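Local coordinates for protein enterotoxin type A (Staphylococcus aureus, PDB 1DYQ) that acts as a bacterial superantigen, binding MHC class II, in part through a zinc ion, and T-cell receptors to activate host T cells, and causes staphylococcal food poisoning, at residues A[149-152]-A[153-157]; A[70-74]-A[75-79]. The protein carries 3 engineered substitutions. All coordinates share one frame; numbering follows the deposited sequence. Where two conformers were deposited one is given.

Contact 1 of 2, residues A[149-152]-A[153-157]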
loop_
_atom_site.group_PDB
_atom_site.type_symbol
_atom_site.label_atom_id
_atom_site.label_comp_id
_atom_site.label_asym_id
_atom_site.label_seq_id
_atom_site.Cartn_x
_atom_site.Cartn_y
_atom_site.Cartn_z
ATOM N N LYS A 149 8.852 -7.214 -11.912
ATOM C CA LYS A 149 7.927 -7.665 -12.970
ATOM C C LYS A 149 6.564 -7.939 -12.384
ATOM O O LYS A 149 5.518 -7.568 -12.896
ATOM C CB LYS A 149 8.490 -8.973 -13.583
ATOM C CG LYS A 149 9.827 -8.724 -14.277
ATOM C CD LYS A 149 10.447 -10.037 -14.754
ATOM C CE LYS A 149 11.909 -9.795 -15.153
ATOM N NZ LYS A 149 12.563 -11.098 -15.515
ATOM N N ASN A 150 6.575 -8.685 -11.259
ATOM C CA ASN A 150 5.359 -8.936 -10.481
ATOM C C ASN A 150 5.441 -8.096 -9.209
ATOM O O ASN A 150 6.443 -8.196 -8.470
ATOM C CB ASN A 150 5.364 -10.438 -10.107
ATOM C CG ASN A 150 4.375 -10.732 -9.006
ATOM O OD1 ASN A 150 4.759 -10.943 -7.855
ATOM N ND2 ASN A 150 3.100 -10.674 -9.342
ATOM N N VAL A 151 4.578 -7.099 -9.071
ATOM C CA VAL A 151 4.684 -6.111 -8.011
ATOM C C VAL A 151 3.431 -6.116 -7.153
ATOM O O VAL A 151 2.328 -6.354 -7.634
ATOM C CB VAL A 151 4.924 -4.709 -8.590
ATOM C CG1 VAL A 151 3.732 -4.259 -9.457
ATOM C CG2 VAL A 151 5.218 -3.687 -7.522
ATOM N N THR A 152 3.581 -5.849 -5.842
ATOM C CA THR A 152 2.380 -5.748 -5.027
ATOM C C THR A 152 1.628 -4.444 -5.438
ATOM O O THR A 152 2.263 -3.422 -5.694
ATOM C CB THR A 152 2.611 -5.728 -3.529
ATOM O OG1 THR A 152 3.387 -4.667 -3.060
ATOM C CG2 THR A 152 3.229 -7.086 -3.088
ATOM N N VAL A 153 0.324 -4.554 -5.365
ATOM C CA VAL A 153 -0.505 -3.323 -5.461
ATOM C C VAL A 153 -0.125 -2.381 -4.343
ATOM O O VAL A 153 0.028 -1.162 -4.544
ATOM C CB VAL A 153 -1.988 -3.627 -5.457
ATOM C CG1 VAL A 153 -2.787 -2.306 -5.338
ATOM C CG2 VAL A 153 -2.405 -4.364 -6.727
ATOM N N GLN A 154 0.190 -2.890 -3.132
ATOM C CA GLN A 154 0.664 -2.067 -2.042
ATOM C C GLN A 154 1.829 -1.187 -2.407
ATOM O O GLN A 154 1.826 0.022 -2.134
ATOM C CB GLN A 154 1.010 -2.948 -0.792
ATOM C CG GLN A 154 1.659 -2.148 0.316
ATOM C CD GLN A 154 1.764 -2.906 1.665
ATOM O OE1 GLN A 154 2.001 -2.232 2.674
ATOM N NE2 GLN A 154 1.661 -4.194 1.604
ATOM N N GLU A 155 2.865 -1.710 -3.066
ATOM C CA GLU A 155 4.022 -0.933 -3.458
ATOM C C GLU A 155 3.628 0.265 -4.351
ATOM O O GLU A 155 4.169 1.334 -4.196
ATOM C CB GLU A 155 5.078 -1.792 -4.147
ATOM C CG GLU A 155 6.244 -1.027 -4.727
ATOM C CD GLU A 155 7.369 -1.891 -5.228
ATOM O OE1 GLU A 155 7.481 -3.068 -4.809
ATOM O OE2 GLU A 155 8.167 -1.405 -6.074
ATOM N N LEU A 156 2.725 -0.012 -5.282
ATOM C CA LEU A 156 2.281 1.045 -6.210
ATOM C C LEU A 156 1.354 2.038 -5.522
ATOM O O LEU A 156 1.540 3.263 -5.723
ATOM C CB LEU A 156 1.520 0.420 -7.386
ATOM C CG LEU A 156 2.312 -0.617 -8.204
ATOM C CD1 LEU A 156 1.417 -1.157 -9.306
ATOM C CD2 LEU A 156 3.596 -0.029 -8.747
ATOM N N ASP A 157 0.459 1.573 -4.681
ATOM C CA ASP A 157 -0.507 2.452 -4.005
ATOM C C ASP A 157 0.157 3.335 -2.984
ATOM O O ASP A 157 -0.149 4.526 -2.872
ATOM C CB ASP A 157 -1.594 1.554 -3.391
ATOM C CG ASP A 157 -2.870 2.274 -3.028
ATOM O OD1 ASP A 157 -3.119 3.377 -3.593
ATOM O OD2 ASP A 157 -3.639 1.762 -2.187
HETATM O O HOH W 1 5.901 -5.202 -4.182
#

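Contact 2 of 2, residues A[70-74]-A[75-79]. Engineered in segment 70-74: R71 (natural residue Asp).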
loop_
_atom_site.group_PDB
_atom_site.type_symbol
_atom_site.label_atom_id
_atom_site.label_comp_id
_atom_site.label_asym_id
_atom_site.label_seq_id
_atom_site.Cartn_x
_atom_site.Cartn_y
_atom_site.Cartn_z
ATOM N N VAL A 70 5.006 -10.469 9.031
ATOM C CA VAL A 70 4.175 -10.231 7.827
ATOM C C VAL A 70 2.922 -11.035 7.950
ATOM O O VAL A 70 2.961 -12.270 8.212
ATOM C CB VAL A 70 4.928 -10.568 6.541
ATOM C CG1 VAL A 70 4.038 -10.254 5.325
ATOM C CG2 VAL A 70 6.233 -9.803 6.455
ATOM N N ARG A 71 1.751 -10.439 7.786
ATOM C CA ARG A 71 0.465 -11.046 7.947
ATOM C C ARG A 71 -0.261 -11.242 6.596
ATOM O O ARG A 71 -0.174 -10.304 5.778
ATOM C CB ARG A 71 -0.456 -10.200 8.852
ATOM C CG ARG A 71 0.138 -9.886 10.216
ATOM C CD ARG A 71 -0.819 -9.037 11.093
ATOM N NE ARG A 71 -2.062 -9.741 11.313
ATOM C CZ ARG A 71 -3.176 -9.253 11.836
ATOM N NH1 ARG A 71 -3.250 -8.005 12.242
ATOM N NH2 ARG A 71 -4.255 -10.054 11.927
ATOM N N PHE A 72 -0.769 -12.403 6.373
ATOM C CA PHE A 72 -1.482 -12.714 5.117
ATOM C C PHE A 72 -2.901 -13.183 5.416
ATOM O O PHE A 72 -3.236 -13.671 6.489
ATOM C CB PHE A 72 -0.715 -13.817 4.377
ATOM C CG PHE A 72 0.699 -13.521 4.060
ATOM C CD1 PHE A 72 1.068 -12.772 2.932
ATOM C CD2 PHE A 72 1.728 -13.929 4.901
ATOM C CE1 PHE A 72 2.388 -12.514 2.648
ATOM C CE2 PHE A 72 3.049 -13.671 4.624
ATOM C CZ PHE A 72 3.395 -12.979 3.474
ATOM N N ASP A 73 -3.734 -13.191 4.358
ATOM C CA ASP A 73 -5.114 -13.583 4.482
ATOM C C ASP A 73 -5.305 -15.086 4.666
ATOM O O ASP A 73 -6.352 -15.457 5.240
ATOM C CB ASP A 73 -5.901 -13.217 3.197
ATOM C CG ASP A 73 -6.466 -11.854 3.152
ATOM O OD1 ASP A 73 -6.427 -11.065 4.104
ATOM O OD2 ASP A 73 -6.979 -11.484 2.019
ATOM N N SER A 74 -4.476 -15.907 4.081
ATOM C CA SER A 74 -4.727 -17.335 4.001
ATOM C C SER A 74 -3.479 -18.172 3.906
ATOM O O SER A 74 -2.375 -17.714 3.677
ATOM C CB SER A 74 -5.572 -17.580 2.698
ATOM O OG SER A 74 -4.699 -17.412 1.573
ATOM N N LYS A 75 -3.700 -19.486 4.119
ATOM C CA LYS A 75 -2.609 -20.461 4.038
ATOM C C LYS A 75 -2.053 -20.587 2.643
ATOM O O LYS A 75 -0.841 -20.577 2.448
ATOM C CB LYS A 75 -3.126 -21.782 4.596
ATOM C CG LYS A 75 -2.507 -23.053 4.129
ATOM C CD LYS A 75 -3.440 -24.249 4.428
ATOM C CE LYS A 75 -4.821 -24.007 3.819
ATOM N NZ LYS A 75 -5.799 -25.052 4.241
ATOM N N ASP A 76 -2.917 -20.508 1.615
ATOM C CA ASP A 76 -2.371 -20.550 0.242
ATOM C C ASP A 76 -1.459 -19.381 -0.039
ATOM O O ASP A 76 -0.421 -19.531 -0.706
ATOM C CB ASP A 76 -3.518 -20.663 -0.759
ATOM C CG ASP A 76 -3.943 -22.125 -0.926
ATOM O OD1 ASP A 76 -3.762 -22.912 0.019
ATOM O OD2 ASP A 76 -4.432 -22.461 -2.016
ATOM N N ILE A 77 -1.771 -18.186 0.496
ATOM C CA ILE A 77 -0.929 -17.034 0.252
ATOM C C ILE A 77 0.397 -17.137 0.999
ATOM O O ILE A 77 1.453 -16.983 0.391
ATOM C CB ILE A 77 -1.630 -15.710 0.576
ATOM C CG1 ILE A 77 -2.820 -15.507 -0.367
ATOM C CG2 ILE A 77 -0.652 -14.542 0.451
ATOM C CD1 ILE A 77 -3.748 -14.396 0.104
ATOM N N VAL A 78 0.340 -17.481 2.295
ATOM C CA VAL A 78 1.593 -17.587 3.046
ATOM C C VAL A 78 2.461 -18.704 2.480
ATOM O O VAL A 78 3.679 -18.501 2.338
ATOM C CB VAL A 78 1.394 -17.696 4.553
ATOM C CG1 VAL A 78 0.716 -18.953 5.003
ATOM C CG2 VAL A 78 2.771 -17.549 5.248
ATOM N N ASP A 79 1.859 -19.797 2.041
ATOM C CA ASP A 79 2.620 -20.895 1.431
ATOM C C ASP A 79 3.335 -20.516 0.163
ATOM O O ASP A 79 4.398 -21.144 -0.160
ATOM C CB ASP A 79 1.745 -22.127 1.220
ATOM C CG ASP A 79 1.408 -22.861 2.495
ATOM O OD1 ASP A 79 2.000 -22.550 3.553
ATOM O OD2 ASP A 79 0.518 -23.735 2.451
#

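Contact 1 of 2, residues A[149-152]-A[153-157]
T152 caps the first turn of the helix that starts at V153. Its OG1 accepts the backbone N-H of E155 at 3.0 Å, with an N-H...O angle of 154°. A chi1 of 61° sets OG1 between the backbone N and the carbonyl carbon, and from there it faces the start of the helix. The T152 carbonyl opens the helical bonding with a weak link from L156 N to T152 O, 3.5 Å. The side chain of E155 reaches back toward the strand at a slant. It is fully extended, with CG anti to the backbone N (chi1 173°), and it crosses the side chain of V151 at about a right angle. V151 CG2 lies against the carboxylate end, 3.6 Å from E155 OE1. Water 1 bridges the same oxygen to the strand: it donates to E155 OE1 at 2.7 Å and accepts from T152 N at 2.9 Å. K148 forms a salt bridge with E155 OE1, and T146 bonds to E155 OE2, so both oxygens of this buried carboxylate are satisfied. The other methyl of V151, CG1, meets L156 CD1 at 3.9 Å. Both of these side chains also touch I220 of the neighbouring strand. The arrangement is a threonine N-cap at a direct strand-to-helix junction, where strand 150-152 passes into the long helix 153-168 of the beta-grasp domain.

Contact 2 of 2, residues A[70-74]-A[75-79]
The chain leaves strand 67-71, turns through D73 and S74, and enters helix 75-81 with the bond from V78 N to S74 O, 3.1 Å and nearly straight at 171°. S74 occupies the N-cap position. Its OG accepts from I77 N at 3.2 Å. For the I77 amide this OG bond is the good one, at 156°, and the S74 carbonyl adds only a weak bond. With chi1 at 73°, OG sits between the backbone N and the carbonyl carbon of S74, within reach of that amide. I77 CG1 packs against the capping oxygen, S74 OG, at 3.3 Å, and I77 CD1 reaches on to D73 CB at 3.9 Å. This serine N-cap starts the short helix that follows strand 67-71 in the OB-fold domain. F72, just before the turn, is buried between the sheet and the helix. The I77 CG2 methyl approaches its ring obliquely, 3.5 Å from F72 CD1. V78 crosses the phenylalanine side chain at about a right angle: V78 CG2 is 3.8 Å from F72 CD2, and V78 CA stands over one ring face, offset toward the rim. I53 of strand 52-55 touches both F72 and V78, and V112 also touches F72. The carboxylate of D73 forms a salt bridge with R215.

Contact 2 comes first along the chain and contact 1 follows, with no overlap. Their centres are about 17 Å apart and their nearest atoms about 7 Å, so the two do not touch. Residues 70-79 belong to the OB-fold domain, residues 149-157 to the beta-grasp domain. Each is a strand running into a helix. The bond from Q154 to the Y109 carbonyl of strand 105-114 ties the beta-grasp helix 153-168 to the OB-fold domain. The loop residues 214-217 lie beside both contacts: Y214 touches Q154, and N217 touches F72. Contact 1 is deeper in the molecule, with the side chain of L156 about 12 Å from the zinc ion needed for MHC class II binding; contact 2 lies away from that site.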